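Long-range contact in aromatic-amino-acid transaminase TyrB (Burkholderia cenocepacia K56-2Valvano, PDB 4WD2), which probably catalyses the pyridoxal-phosphate-dependent transfer of amino groups between aromatic amino acids and 2-oxo acids: residues G194-E199 and K351-F356. Residues are numbered along the deposited sequence; the frame is centred on the assembly and turned at random.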
loop_
_atom_site.group_PDB
_atom_site.type_symbol
_atom_site.label_atom_id
_atom_site.label_comp_id
_atom_site.label_asym_id
_atom_site.label_seq_id
_atom_site.Cartn_x
_atom_site.Cartn_y
_atom_site.Cartn_z
ATOM N N GLY A 194 -14.877 -23.431 -0.598
ATOM C CA GLY A 194 -15.257 -23.747 -1.963
ATOM C C GLY A 194 -16.763 -23.880 -2.141
ATOM O O GLY A 194 -17.241 -24.184 -3.235
ATOM N N VAL A 195 -17.526 -23.645 -1.076
ATOM C CA VAL A 195 -18.981 -23.709 -1.195
ATOM C C VAL A 195 -19.526 -22.364 -1.695
ATOM O O VAL A 195 -19.322 -21.328 -1.061
ATOM C CB VAL A 195 -19.646 -24.091 0.147
ATOM C CG1 VAL A 195 -21.163 -23.983 0.049
ATOM C CG2 VAL A 195 -19.246 -25.505 0.566
ATOM N N ASP A 196 -20.217 -22.390 -2.833
ATOM C CA ASP A 196 -20.769 -21.172 -3.440
ATOM C C ASP A 196 -22.294 -21.179 -3.506
ATOM O O ASP A 196 -22.918 -22.234 -3.594
ATOM C CB ASP A 196 -20.228 -20.975 -4.862
ATOM C CG ASP A 196 -18.749 -20.632 -4.894
ATOM O OD1 ASP A 196 -18.173 -20.368 -3.819
ATOM O OD2 ASP A 196 -18.169 -20.606 -6.005
ATOM N N LEU A 197 -22.890 -19.991 -3.493
ATOM C CA LEU A 197 -24.311 -19.854 -3.793
ATOM C C LEU A 197 -24.534 -20.084 -5.280
ATOM O O LEU A 197 -23.653 -19.779 -6.089
ATOM C CB LEU A 197 -24.827 -18.465 -3.407
ATOM C CG LEU A 197 -25.236 -18.142 -1.966
ATOM C CD1 LEU A 197 -24.069 -18.321 -0.994
ATOM C CD2 LEU A 197 -25.767 -16.718 -1.905
ATOM N N ASP A 198 -25.702 -20.608 -5.653
ATOM C CA ASP A 198 -26.075 -20.612 -7.068
ATOM C C ASP A 198 -26.828 -19.315 -7.381
ATOM O O ASP A 198 -27.140 -18.541 -6.481
ATOM C CB ASP A 198 -26.906 -21.855 -7.446
ATOM C CG ASP A 198 -28.218 -21.967 -6.678
ATOM O OD1 ASP A 198 -28.997 -20.992 -6.638
ATOM O OD2 ASP A 198 -28.482 -23.056 -6.126
ATOM N N GLU A 199 -27.098 -19.073 -8.658
ATOM C CA GLU A 199 -27.682 -17.805 -9.095
ATOM C C GLU A 199 -29.098 -17.578 -8.598
ATOM O O GLU A 199 -29.543 -16.438 -8.503
ATOM C CB GLU A 199 -27.645 -17.716 -10.616
ATOM C CG GLU A 199 -26.220 -17.632 -11.132
ATOM C CD GLU A 199 -26.136 -17.417 -12.624
ATOM O OE1 GLU A 199 -27.189 -17.445 -13.296
ATOM O OE2 GLU A 199 -25.008 -17.213 -13.116
ATOM N N LYS A 351 -18.552 -30.505 -6.398
ATOM C CA LYS A 351 -19.576 -29.482 -6.160
ATOM C C LYS A 351 -18.955 -28.180 -5.671
ATOM O O LYS A 351 -19.391 -27.093 -6.040
ATOM C CB LYS A 351 -20.609 -29.970 -5.142
ATOM N N GLN A 352 -17.929 -28.289 -4.838
ATOM C CA GLN A 352 -17.219 -27.102 -4.390
ATOM C C GLN A 352 -16.427 -26.525 -5.557
ATOM O O GLN A 352 -16.212 -27.202 -6.567
ATOM C CB GLN A 352 -16.322 -27.432 -3.194
ATOM C CG GLN A 352 -17.139 -27.787 -1.959
ATOM C CD GLN A 352 -16.297 -28.296 -0.817
ATOM O OE1 GLN A 352 -15.092 -28.508 -0.966
ATOM N NE2 GLN A 352 -16.925 -28.495 0.339
ATOM N N ARG A 353 -16.028 -25.263 -5.444
ATOM C CA ARG A 353 -15.447 -24.560 -6.589
ATOM C C ARG A 353 -14.282 -23.646 -6.225
ATOM O O ARG A 353 -14.173 -23.184 -5.088
ATOM C CB ARG A 353 -16.525 -23.736 -7.302
ATOM C CG ARG A 353 -17.572 -24.562 -8.022
ATOM C CD ARG A 353 -18.319 -23.713 -9.031
ATOM N NE ARG A 353 -18.769 -22.456 -8.442
ATOM C CZ ARG A 353 -19.329 -21.466 -9.129
ATOM N NH1 ARG A 353 -19.514 -21.589 -10.438
ATOM N NH2 ARG A 353 -19.707 -20.355 -8.507
ATOM N N GLY A 354 -13.422 -23.381 -7.205
ATOM C CA GLY A 354 -12.291 -22.491 -7.012
ATOM C C GLY A 354 -11.065 -23.247 -6.557
ATOM O O GLY A 354 -10.944 -24.440 -6.800
ATOM N N MET A 355 -10.154 -22.568 -5.872
ATOM C CA MET A 355 -8.901 -23.213 -5.499
ATOM C C MET A 355 -8.986 -24.048 -4.232
ATOM O O MET A 355 -8.068 -24.807 -3.939
ATOM C CB MET A 355 -7.798 -22.174 -5.340
ATOM C CG MET A 355 -7.286 -21.660 -6.663
ATOM S SD MET A 355 -5.953 -20.508 -6.405
ATOM C CE MET A 355 -6.358 -19.292 -7.652
ATOM N N PHE A 356 -10.072 -23.926 -3.480
ATOM C CA PHE A 356 -10.124 -24.610 -2.190
ATOM C C PHE A 356 -11.257 -25.592 -2.063
ATOM O O PHE A 356 -12.300 -25.449 -2.694
ATOM C CB PHE A 356 -10.223 -23.592 -1.059
ATOM C CG PHE A 356 -9.122 -22.581 -1.071
ATOM C CD1 PHE A 356 -7.840 -22.936 -0.691
ATOM C CD2 PHE A 356 -9.361 -21.281 -1.486
ATOM C CE1 PHE A 356 -6.813 -22.010 -0.713
ATOM C CE2 PHE A 356 -8.345 -20.354 -1.514
ATOM C CZ PHE A 356 -7.064 -20.718 -1.124
HETATM O O HOH W 1 -20.221 -24.762 -4.393
#
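Asp196 and Arg353 form a side-on salt bridge between two loops of the class I/II aminotransferase fold. One loop follows strand 182-186 of the large mixed sheet and leads into helix 199-211. The other joins helix 348-351 to strand 356-358 of a small antiparallel sheet. Both bonds of the bridge end on one oxygen. Asp196 OD2 takes NH2 of Arg353 at 2.9 Å and NE of Arg353 at 3.1 Å. Both donors come to its anti side, tilted out of the carboxylate plane. The carboxylate and guanidinium planes stand 79° apart. A bend at chi3 (-49°) turns the end of the Arg353 chain to present this NE edge.

The backbones meet beside it. Arg353 N donates to a lone pair of Gly194 O over 2.7 Å, in the carbonyl plane. Gly194 lies close to the 351-356 segment: its CA is 3.5 Å from Phe356 O, a CA-H...O contact. With no CB, Gly194 sits directly against that oxygen, at a positive phi of 75°. A water links Gly194 O, Asp196 N and Lys351 O. On the Val195 side, the CG2 methyl reaches the amide of Gln352, 3.8 Å from NE2.

Second-shell bonds fix these groups. Cys189 N also donates to Asp196 OD2, and His190 N to OD1, so two consecutive backbone amides of the loop that follows strand 182-186 hold both carboxylate oxygens. Such donors, with the arginine, would favour the charged form. The Gln352 amide is held at both ends: OE1 accepts from Thr357 OG1, and NE2 donates to Gly163 O.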